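Local coordinates for glycosyl hydrolase family 2, TIM barrel domain protein (Faecalibacterium prausnitzii A2-165, PDB 6ED2) that is a gut bacterial beta-glucuronidase of glycosyl hydrolase family 2, probably cleaving terminal glucuronic acid from beta-glucuronide conjugates, at residues D43-F48 with S68-P74; G296-F300 with H430-I434; L494-Y498 with A514-M519; F582-Q586 with R604-K609. All blocks are in the same frame, centred on the assembly; numbering follows the deposited sequence.

Contact 1: D43-F48 with S68-P74; sequences DGMWRF and SLSMPVP
Trp46 and Val73 form the tight inner side of this pair of antiparallel strands. Val73 CG2 sits over one face of the five-membered ring of Trp46, 3.6 Å from the ring centroid. The indole keeps its own N-H bond: Trp46 NE1 donates to Leu42 O. Phe48 and Met71 lie side by side on the same face of the sheet. Phe48 CG is anti to the backbone N (chi1 177°), and so is Met71 CG, which brings Phe48 CB within 3.5 Å of Met71 CB. Met71 then bends back, and its sulfur stands above the Phe48 ring at 5.1 Å from the centroid, a distant Met-aromatic contact.

Trp46-Met71 and Gly44-Val73 are hydrogen-bonded pairs: Trp46 N donates to Met71 O at 2.8 Å, and Met71 N returns a bond to Trp46 O.

The other face, with Met45, Arg47, Ser70 and Pro72, is less deeply buried. The bent Met45 chain sets CE on the 70-72 backbone, pressed to 3.4 Å from Ser70 CB, with Pro72 CD beside it. Arg47 curls over the neighbouring strand and grips Ser68 side-on. Arg47 NE donates to Ser68 OG at 2.9 Å, in the guanidinium plane, and Arg47 NH2 reaches the same oxygen at 3.2 Å. Met366 and Leu334 of a second subunit pack here. Lys338 NZ of that subunit donates to Ser70 O, and its Glu369 makes a long, weak ion pair with Arg47 NH1.

One face is thus apolar and turned into the sugar-binding domain, the other mixed and against another subunit, consistent with a strand pair at a subunit boundary.

Contact 2: G296-F300 with H430-I434; sequences GIRTF and HPSVI
The Phe300 ring has Ile434 over one face, with Ile434 CB almost above its centre at 3.5 Å from the centroid. Ile434 CG2 rests on the same face, 3.5 Å from Phe300 CG, and the two side chains meet at a slant. Pro469, Phe307 and Leu309 also touch Phe300. The second flat group is the guanidinium of Arg298, which meets carbonyl oxygens at its edge. Arg298 NE donates to a lone pair of Pro431 O at 2.8 Å, in the carbonyl plane, although that oxygen lies 24° out of the guanidinium plane. Arg298 NH2 makes a weak bond of 3.0 Å to Val433 O.

The arginine reaches these oxygens by a bent path. Its CG stands between the backbone N and the carbonyl carbon (chi1 64°), and the chain turns again at chi2. Gln466 takes a bond from Arg298 NH1. Val433 O is also bound by Arg468, whose guanidinium comes close to that of Arg298. An alanine at Arg298 is likely to leave Pro431 O and Gln466 without this donor and to open a gap where the guanidinium lies.

Gly296 runs against the proline ring, with Pro431 CG 3.6 Å from Gly296 N.

The contact joins two parts of the family 2 fold. Residues 296-300 lead from the last strand of the preceding four-stranded sheet into the TIM barrel domain. This linker and the beta hairpin of strands 300-303 and 306-309 lie at the N-terminal end of TIM-barrel strand 433-440, which residues 430-434 enter.

Contact 3: L494-Y498 with A514-M519; sequences LNRYY and AFHHEM
Glu518 CG lies anti to the backbone N (chi1 -166°), and the extended chain beyond it carries the carboxylate from helix 508-525 to Arg496 and Tyr498. Arg496 turns at chi2 (-54°), which lays NE and NH2 side-on against that carboxylate. Arg496 NH2 donates to the syn lone pair of Glu518 OE2 at 2.7 Å, the shortest link of the salt bridge. Arg496 NE is shared between both oxygens, at 3.1 Å from Glu518 OE1 and 3.0 Å from Glu518 OE2. The two planes are 31° apart.

Tyr498 comes from the anti side of the other oxygen. Its hydroxyl donates to Glu518 OE1, with Tyr498 OH and Glu518 OE1 2.6 Å apart. The tyrosine ring lies over the helix backbone: Phe515 CA is 3.8 Å from its centroid, over the face. The Phe515 ring is nearly parallel but slid aside, so the two rings barely overlap; Tyr498 CD2 still lies over its face, 3.3 Å from Phe515 CG. Ala514 CB touches Tyr498 CE1 at 3.8 Å.

The contact joins the loop just after strand 492-495 to helix 508-525, within the beta-alpha-beta unit of the TIM barrel completed by strand 531-535. Trp522 donates to Glu518 OE2, and Arg496 NH1 is bonded to Asn495 O and Val474 O.

This buried carboxylate thus has donors on both oxygens. The nearby positive charge and the several N-H and O-H groups would probably favour its ionised form and fix its rotation.

Contact 4: F582-Q586 with R604-K609; sequences FADFQ and RQRQPK
Asp584 OD1 takes two donors: Lys609 NZ forms a salt bridge to it at 2.7 Å, and Gly600 N also donates. The site lies in the long loop of the TIM barrel domain that follows strand 574-580 and ends at helix 610-621. Lys609 uses the syn lone pair of the carboxylate oxygen, and the two side chains come from opposite directions. The ammonium group has a second partner in Asn540 O. The other oxygen is tied through water: one water donates to Asp584 OD2 at 2.7 Å and accepts from Arg604 N at 2.9 Å. A serine in place of Asp584 would probably leave the buried Lys609 ammonium without its counter-charge and Gly600 N without its acceptor, and break the water link to the Arg604 backbone.

Arg604 runs alongside the backbone of 584-586. Its CG stands anti to the backbone N (chi1 -162°) and the chain stays extended as far as NE. This lays Arg604 CG against Asp584 O at 3.3 Å and brings Arg604 NH2 to 3.5 Å from Gln586 CB. The guanidinium finds its charge partners in Asp324 and Asp326.

Arg606 lies against Phe582 and Ala583. Its guanidinium has Ala583 CB over one face, and Arg606 NE meets the edge of the Phe582 ring, with the two planes 73° apart. Asp340 forms a salt bridge with that nitrogen. The loop also reaches other subunits: Gln607 bonds Leu547 of a third subunit, and Arg606 packs on Ile327 of a second. Arg606 NH1 also donates to Arg604 O at 2.8 Å, tilted 27° from the carbonyl plane.

The four contacts follow one another along the chain without overlap. Contact 1 lies in the sugar-binding domain, and contact 2 joins the linker after strand 286-295 to the TIM barrel domain. Contacts 3 and 4 both lie within the barrel domain. The centres of contacts 1 and 3 are 46 Å apart, on opposite sides of the chain's centre. Contacts 3 and 4 come nearest, with closest atoms about 8 Å apart. Contacts 2 and 3 reach the same barrel sheet through strands 433-440 and 492-495. Contacts 1 and 4 both touch the second subunit, so domains far apart in sequence share in the tetramer.

Contact 1: D43-F48 with S68-P74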
# COMPACT_ATOMS: atom_id res chain seq x y z
N ASP A 43 -4.33 -7.49 36.67
CA ASP A 43 -4.26 -6.78 35.40
C ASP A 43 -5.39 -5.78 35.31
O ASP A 43 -6.46 -5.97 35.90
CB ASP A 43 -4.35 -7.77 34.22
CG ASP A 43 -3.19 -8.78 34.20
OD1 ASP A 43 -2.21 -8.58 34.97
OD2 ASP A 43 -3.27 -9.77 33.43
N GLY A 44 -5.17 -4.71 34.58
CA GLY A 44 -6.20 -3.74 34.36
C GLY A 44 -5.58 -2.39 34.11
O GLY A 44 -4.45 -2.30 33.65
N MET A 45 -6.35 -1.35 34.41
CA MET A 45 -5.83 0.01 34.31
C MET A 45 -5.12 0.33 35.61
O MET A 45 -5.72 0.25 36.68
CB MET A 45 -6.94 1.02 34.04
CG MET A 45 -7.59 0.89 32.68
SD MET A 45 -6.47 1.11 31.27
CE MET A 45 -5.60 2.55 31.70
N TRP A 46 -3.84 0.68 35.51
CA TRP A 46 -3.07 1.17 36.64
C TRP A 46 -2.82 2.66 36.45
O TRP A 46 -3.21 3.24 35.44
CB TRP A 46 -1.73 0.42 36.78
CG TRP A 46 -1.80 -1.06 37.12
CD1 TRP A 46 -2.77 -1.95 36.78
CD2 TRP A 46 -0.81 -1.80 37.84
NE1 TRP A 46 -2.45 -3.21 37.24
CE2 TRP A 46 -1.25 -3.14 37.91
CE3 TRP A 46 0.41 -1.46 38.44
CZ2 TRP A 46 -0.52 -4.15 38.55
CZ3 TRP A 46 1.15 -2.47 39.09
CH2 TRP A 46 0.67 -3.79 39.13
N ARG A 47 -2.17 3.28 37.43
CA ARG A 47 -1.65 4.63 37.31
C ARG A 47 -0.17 4.57 36.95
O ARG A 47 0.52 3.58 37.22
CB ARG A 47 -1.86 5.43 38.60
CG ARG A 47 -3.29 5.43 39.15
CD ARG A 47 -4.32 5.89 38.10
NE ARG A 47 -4.04 7.24 37.60
CZ ARG A 47 -4.76 7.84 36.65
NH1 ARG A 47 -5.80 7.21 36.09
NH2 ARG A 47 -4.44 9.07 36.25
N PHE A 48 0.32 5.65 36.36
CA PHE A 48 1.63 5.64 35.73
C PHE A 48 2.19 7.05 35.75
O PHE A 48 1.46 8.01 35.49
CB PHE A 48 1.54 5.10 34.28
CG PHE A 48 2.84 5.13 33.51
CD1 PHE A 48 3.58 3.96 33.35
CD2 PHE A 48 3.29 6.29 32.88
CE1 PHE A 48 4.78 3.96 32.60
CE2 PHE A 48 4.48 6.30 32.14
CZ PHE A 48 5.21 5.12 31.99
N SER A 68 -0.35 11.56 37.70
CA SER A 68 -0.26 10.27 37.04
C SER A 68 -1.19 10.25 35.84
O SER A 68 -2.04 11.12 35.66
CB SER A 68 -0.60 9.14 38.01
OG SER A 68 -1.98 9.14 38.31
N LEU A 69 -1.01 9.22 35.01
CA LEU A 69 -1.92 8.95 33.90
C LEU A 69 -2.28 7.48 33.94
O LEU A 69 -1.57 6.66 34.54
CB LEU A 69 -1.30 9.34 32.54
CG LEU A 69 0.07 8.75 32.23
CD1 LEU A 69 -0.09 7.47 31.45
CD2 LEU A 69 0.90 9.74 31.45
N SER A 70 -3.41 7.15 33.31
CA SER A 70 -3.88 5.77 33.32
C SER A 70 -3.07 4.94 32.33
O SER A 70 -2.71 5.41 31.25
CB SER A 70 -5.36 5.71 32.97
OG SER A 70 -5.55 6.10 31.62
N MET A 71 -2.76 3.72 32.71
CA MET A 71 -1.89 2.89 31.89
C MET A 71 -2.35 1.45 32.00
O MET A 71 -2.44 0.92 33.11
CB MET A 71 -0.43 3.04 32.31
CG MET A 71 0.55 2.13 31.58
SD MET A 71 0.75 2.58 29.83
CE MET A 71 0.89 4.37 29.90
N PRO A 72 -2.70 0.80 30.90
CA PRO A 72 -3.11 -0.61 30.98
C PRO A 72 -1.92 -1.50 31.29
O PRO A 72 -0.80 -1.28 30.82
CB PRO A 72 -3.67 -0.91 29.58
CG PRO A 72 -2.96 0.07 28.68
CD PRO A 72 -2.72 1.32 29.52
N VAL A 73 -2.17 -2.52 32.11
CA VAL A 73 -1.22 -3.57 32.45
C VAL A 73 -1.92 -4.89 32.14
O VAL A 73 -3.05 -5.09 32.58
CB VAL A 73 -0.80 -3.49 33.93
CG1 VAL A 73 0.03 -4.70 34.32
CG2 VAL A 73 -0.05 -2.18 34.22
N PRO A 74 -1.32 -5.79 31.35
CA PRO A 74 0.01 -5.75 30.74
C PRO A 74 0.08 -4.99 29.41
O PRO A 74 -0.81 -5.13 28.57
CB PRO A 74 0.31 -7.24 30.50
CG PRO A 74 -1.06 -7.81 30.18
CD PRO A 74 -2.01 -7.08 31.10

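Contact 2: G296-F300 with H430-I434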
# COMPACT_ATOMS: atom_id res chain seq x y z
N GLY A 296 3.76 -33.30 29.59
CA GLY A 296 3.73 -34.20 28.45
C GLY A 296 4.86 -35.20 28.57
O GLY A 296 5.95 -34.87 29.02
N ILE A 297 4.57 -36.44 28.18
CA ILE A 297 5.53 -37.53 28.27
C ILE A 297 6.24 -37.62 26.92
O ILE A 297 5.67 -38.07 25.93
CB ILE A 297 4.84 -38.86 28.63
CG1 ILE A 297 4.12 -38.73 29.98
CG2 ILE A 297 5.86 -39.98 28.71
CD1 ILE A 297 3.47 -40.03 30.42
N ARG A 298 7.49 -37.18 26.89
CA ARG A 298 8.27 -37.21 25.67
C ARG A 298 9.75 -37.15 26.02
O ARG A 298 10.14 -36.50 27.01
CB ARG A 298 7.90 -36.04 24.74
CG ARG A 298 8.22 -34.66 25.31
CD ARG A 298 9.57 -34.15 24.83
NE ARG A 298 9.99 -32.88 25.43
CZ ARG A 298 10.71 -32.78 26.54
NH1 ARG A 298 11.07 -33.89 27.19
NH2 ARG A 298 11.06 -31.58 27.02
N THR A 299 10.57 -37.78 25.19
CA THR A 299 12.02 -37.69 25.28
C THR A 299 12.58 -36.91 24.10
O THR A 299 12.04 -36.95 22.99
CB THR A 299 12.68 -39.08 25.31
OG1 THR A 299 12.48 -39.73 24.04
CG2 THR A 299 12.12 -39.92 26.44
N PHE A 300 13.67 -36.19 24.34
CA PHE A 300 14.29 -35.44 23.26
C PHE A 300 15.80 -35.39 23.46
O PHE A 300 16.27 -35.01 24.53
CB PHE A 300 13.72 -34.03 23.17
CG PHE A 300 14.24 -33.25 22.00
CD1 PHE A 300 13.59 -33.28 20.79
CD2 PHE A 300 15.38 -32.48 22.13
CE1 PHE A 300 14.07 -32.54 19.70
CE2 PHE A 300 15.87 -31.75 21.05
CZ PHE A 300 15.20 -31.78 19.83
N HIS A 430 8.13 -27.91 30.63
CA HIS A 430 7.30 -27.83 29.44
C HIS A 430 7.70 -28.94 28.48
O HIS A 430 8.87 -29.03 28.11
CB HIS A 430 7.47 -26.48 28.74
CG HIS A 430 6.85 -25.34 29.48
ND1 HIS A 430 5.49 -25.25 29.73
CD2 HIS A 430 7.40 -24.22 30.01
CE1 HIS A 430 5.24 -24.14 30.39
NE2 HIS A 430 6.37 -23.49 30.57
N PRO A 431 6.78 -29.81 28.05
CA PRO A 431 7.15 -30.76 27.00
C PRO A 431 7.60 -30.06 25.73
O PRO A 431 8.47 -30.57 25.02
CB PRO A 431 5.87 -31.58 26.79
CG PRO A 431 4.78 -30.68 27.27
CD PRO A 431 5.36 -29.92 28.42
N SER A 432 7.05 -28.87 25.45
CA SER A 432 7.40 -28.15 24.22
C SER A 432 8.87 -27.72 24.19
O SER A 432 9.45 -27.66 23.10
CB SER A 432 6.49 -26.92 24.04
OG SER A 432 6.65 -25.97 25.09
N VAL A 433 9.48 -27.45 25.34
CA VAL A 433 10.83 -26.90 25.41
C VAL A 433 11.85 -28.03 25.23
O VAL A 433 11.96 -28.92 26.08
CB VAL A 433 11.06 -26.15 26.72
CG1 VAL A 433 12.54 -25.76 26.90
CG2 VAL A 433 10.17 -24.91 26.77
N ILE A 434 12.59 -28.01 24.12
CA ILE A 434 13.52 -29.10 23.79
C ILE A 434 14.97 -28.65 23.67
O ILE A 434 15.84 -29.50 23.46
CB ILE A 434 13.08 -29.84 22.51
CG1 ILE A 434 12.73 -28.88 21.37
CG2 ILE A 434 11.89 -30.74 22.78
CD1 ILE A 434 13.91 -28.41 20.55

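Contact 3: L494-Y498 with A514-M519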
# COMPACT_ATOMS: atom_id res chain seq x y z
N LEU A 494 23.00 -21.09 12.88
CA LEU A 494 23.57 -20.01 12.08
C LEU A 494 22.51 -18.97 11.75
O LEU A 494 21.37 -19.32 11.41
CB LEU A 494 24.18 -20.55 10.78
CG LEU A 494 25.38 -21.50 10.87
CD1 LEU A 494 25.91 -21.82 9.47
CD2 LEU A 494 26.51 -20.94 11.76
N ASN A 495 22.90 -17.70 11.84
CA ASN A 495 22.13 -16.58 11.30
C ASN A 495 22.86 -16.13 10.04
O ASN A 495 23.92 -15.51 10.12
CB ASN A 495 22.02 -15.43 12.30
CG ASN A 495 21.22 -15.80 13.55
OD1 ASN A 495 20.70 -16.92 13.68
ND2 ASN A 495 21.12 -14.86 14.47
N ARG A 496 22.29 -16.42 8.87
CA ARG A 496 22.98 -16.14 7.61
C ARG A 496 22.07 -15.39 6.64
O ARG A 496 20.88 -15.70 6.53
CB ARG A 496 23.48 -17.43 6.97
CG ARG A 496 24.70 -18.02 7.68
CD ARG A 496 25.81 -16.98 7.79
NE ARG A 496 27.00 -17.49 8.47
CZ ARG A 496 27.22 -17.40 9.78
NH1 ARG A 496 26.33 -16.84 10.58
NH2 ARG A 496 28.34 -17.88 10.29
N TYR A 497 22.65 -14.42 5.94
CA TYR A 497 21.93 -13.51 5.06
C TYR A 497 22.67 -13.35 3.74
O TYR A 497 22.86 -12.24 3.23
CB TYR A 497 21.74 -12.16 5.73
CG TYR A 497 20.77 -12.21 6.88
CD1 TYR A 497 19.40 -12.25 6.65
CD2 TYR A 497 21.23 -12.23 8.20
CE1 TYR A 497 18.50 -12.28 7.71
CE2 TYR A 497 20.34 -12.28 9.26
CZ TYR A 497 18.98 -12.30 9.01
OH TYR A 497 18.10 -12.35 10.07
N TYR A 498 23.12 -14.48 3.18
CA TYR A 498 23.73 -14.49 1.85
C TYR A 498 22.66 -14.15 0.82
O TYR A 498 21.74 -14.94 0.58
CB TYR A 498 24.35 -15.85 1.57
CG TYR A 498 25.69 -16.07 2.26
CD1 TYR A 498 26.82 -15.37 1.85
CD2 TYR A 498 25.82 -16.97 3.32
CE1 TYR A 498 28.05 -15.57 2.46
CE2 TYR A 498 27.04 -17.18 3.93
CZ TYR A 498 28.15 -16.48 3.50
OH TYR A 498 29.36 -16.69 4.11
N ALA A 514 29.30 -18.13 -2.38
CA ALA A 514 29.91 -17.78 -1.10
C ALA A 514 29.28 -18.58 0.03
O ALA A 514 29.96 -18.96 0.98
CB ALA A 514 29.78 -16.28 -0.84
N PHE A 515 27.98 -18.82 -0.07
CA PHE A 515 27.27 -19.56 0.97
C PHE A 515 27.75 -21.01 1.01
O PHE A 515 28.12 -21.52 2.07
CB PHE A 515 25.77 -19.44 0.70
CG PHE A 515 24.87 -19.82 1.84
CD1 PHE A 515 25.36 -20.30 3.04
CD2 PHE A 515 23.48 -19.69 1.69
CE1 PHE A 515 24.49 -20.67 4.07
CE2 PHE A 515 22.61 -20.05 2.71
CZ PHE A 515 23.12 -20.55 3.91
N HIS A 516 27.78 -21.67 -0.15
CA HIS A 516 28.34 -23.02 -0.25
C HIS A 516 29.77 -23.07 0.26
O HIS A 516 30.18 -24.04 0.90
CB HIS A 516 28.30 -23.50 -1.69
CG HIS A 516 27.01 -24.14 -2.08
ND1 HIS A 516 26.56 -25.30 -1.49
CD2 HIS A 516 26.08 -23.78 -2.99
CE1 HIS A 516 25.40 -25.64 -2.04
NE2 HIS A 516 25.09 -24.73 -2.95
N HIS A 517 30.55 -22.02 -0.02
CA HIS A 517 31.93 -21.98 0.46
C HIS A 517 31.97 -22.06 1.99
O HIS A 517 32.69 -22.89 2.55
CB HIS A 517 32.63 -20.73 -0.05
CG HIS A 517 34.05 -20.60 0.43
ND1 HIS A 517 35.08 -21.35 -0.09
CD2 HIS A 517 34.59 -19.84 1.41
CE1 HIS A 517 36.21 -21.04 0.53
NE2 HIS A 517 35.94 -20.13 1.45
N GLU A 518 31.18 -21.23 2.67
CA GLU A 518 31.18 -21.27 4.14
C GLU A 518 30.63 -22.59 4.66
O GLU A 518 31.14 -23.13 5.64
CB GLU A 518 30.40 -20.10 4.73
CG GLU A 518 30.67 -19.92 6.24
CD GLU A 518 29.74 -18.94 6.96
OE1 GLU A 518 29.19 -18.03 6.29
OE2 GLU A 518 29.57 -19.06 8.20
N MET A 519 29.59 -23.12 4.02
CA MET A 519 29.02 -24.38 4.50
C MET A 519 30.04 -25.52 4.41
O MET A 519 30.04 -26.41 5.27
CB MET A 519 27.75 -24.73 3.72
CG MET A 519 26.60 -23.76 3.97
SD MET A 519 26.35 -23.42 5.73
CE MET A 519 25.61 -24.95 6.24
O HOH W 1 31.96 -17.52 2.15

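Contact 4: F582-Q586 with R604-K609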
# COMPACT_ATOMS: atom_id res chain seq x y z
N PHE A 582 8.76 -14.61 12.09
CA PHE A 582 7.33 -14.91 11.95
C PHE A 582 6.54 -13.71 11.43
O PHE A 582 5.70 -13.84 10.53
CB PHE A 582 6.78 -15.39 13.30
CG PHE A 582 5.27 -15.57 13.32
CD1 PHE A 582 4.69 -16.69 12.76
CD2 PHE A 582 4.45 -14.61 13.90
CE1 PHE A 582 3.32 -16.86 12.76
CE2 PHE A 582 3.07 -14.77 13.92
CZ PHE A 582 2.50 -15.90 13.35
N ALA A 583 6.78 -12.52 11.98
CA ALA A 583 5.97 -11.37 11.60
C ALA A 583 6.80 -10.09 11.66
O ALA A 583 7.74 -9.99 12.45
CB ALA A 583 4.72 -11.26 12.50
N ASP A 584 6.43 -9.11 10.84
CA ASP A 584 7.02 -7.78 10.93
C ASP A 584 6.93 -7.28 12.37
O ASP A 584 5.92 -7.49 13.05
CB ASP A 584 6.30 -6.78 10.01
CG ASP A 584 6.29 -7.21 8.52
OD1 ASP A 584 7.21 -7.92 8.06
OD2 ASP A 584 5.34 -6.79 7.81
N PHE A 585 8.00 -6.64 12.84
CA PHE A 585 8.09 -6.23 14.24
C PHE A 585 8.83 -4.92 14.31
O PHE A 585 9.50 -4.51 13.36
CB PHE A 585 8.77 -7.31 15.11
CG PHE A 585 10.22 -7.60 14.73
CD1 PHE A 585 11.26 -6.90 15.31
CD2 PHE A 585 10.52 -8.57 13.79
CE1 PHE A 585 12.59 -7.16 14.96
CE2 PHE A 585 11.85 -8.85 13.43
CZ PHE A 585 12.88 -8.14 14.02
N GLN A 586 8.73 -4.27 15.47
CA GLN A 586 9.26 -2.92 15.65
C GLN A 586 10.74 -2.95 16.05
O GLN A 586 11.16 -3.73 16.91
CB GLN A 586 8.47 -2.17 16.72
CG GLN A 586 8.66 -0.67 16.62
CD GLN A 586 8.18 -0.16 15.28
OE1 GLN A 586 7.08 -0.50 14.85
NE2 GLN A 586 9.02 0.60 14.58
N ARG A 604 2.55 -7.62 10.58
CA ARG A 604 2.39 -7.42 12.02
C ARG A 604 0.94 -7.59 12.46
O ARG A 604 0.68 -7.91 13.62
CB ARG A 604 2.91 -6.03 12.39
CG ARG A 604 3.20 -5.86 13.87
CD ARG A 604 3.61 -4.45 14.19
NE ARG A 604 4.35 -4.36 15.45
CZ ARG A 604 4.46 -3.26 16.18
NH1 ARG A 604 3.83 -2.15 15.79
NH2 ARG A 604 5.20 -3.26 17.28
N GLN A 605 -0.02 -7.37 11.55
CA GLN A 605 -1.44 -7.59 11.77
C GLN A 605 -1.83 -9.04 11.55
O GLN A 605 -3.03 -9.37 11.56
CB GLN A 605 -2.26 -6.67 10.86
CG GLN A 605 -2.00 -5.18 11.11
CD GLN A 605 -0.65 -4.68 10.58
OE1 GLN A 605 -0.18 -5.14 9.53
NE2 GLN A 605 -0.02 -3.75 11.30
N ARG A 606 -0.85 -9.91 11.31
CA ARG A 606 -1.03 -11.35 11.32
C ARG A 606 -1.77 -11.84 10.08
O ARG A 606 -2.62 -12.73 10.15
CB ARG A 606 -1.73 -11.82 12.58
CG ARG A 606 -0.77 -12.21 13.68
CD ARG A 606 0.24 -11.12 14.02
NE ARG A 606 1.04 -11.51 15.17
CZ ARG A 606 2.02 -10.79 15.70
NH1 ARG A 606 2.33 -9.59 15.21
NH2 ARG A 606 2.69 -11.26 16.75
N GLN A 607 -1.43 -11.26 8.93
CA GLN A 607 -1.91 -11.80 7.67
C GLN A 607 -0.72 -12.26 6.83
O GLN A 607 0.38 -11.71 6.95
CB GLN A 607 -2.73 -10.77 6.88
CG GLN A 607 -3.92 -10.24 7.64
CD GLN A 607 -4.96 -11.32 7.95
OE1 GLN A 607 -4.97 -12.40 7.35
NE2 GLN A 607 -5.85 -11.01 8.90
N PRO A 608 -0.91 -13.24 5.94
CA PRO A 608 0.24 -13.77 5.20
C PRO A 608 0.78 -12.77 4.18
O PRO A 608 0.03 -12.01 3.56
CB PRO A 608 -0.32 -15.02 4.51
CG PRO A 608 -1.76 -14.79 4.44
CD PRO A 608 -2.14 -13.97 5.65
N LYS A 609 2.10 -12.78 4.03
CA LYS A 609 2.73 -12.25 2.83
C LYS A 609 2.94 -13.39 1.84
O LYS A 609 2.69 -14.56 2.15
CB LYS A 609 4.06 -11.57 3.15
CG LYS A 609 3.99 -10.40 4.13
CD LYS A 609 5.34 -9.65 4.09
CE LYS A 609 5.75 -9.18 5.43
NZ LYS A 609 7.18 -8.70 5.43
O HOH W 2 5.20 -8.80 15.17
O HOH W 3 3.50 -5.36 9.12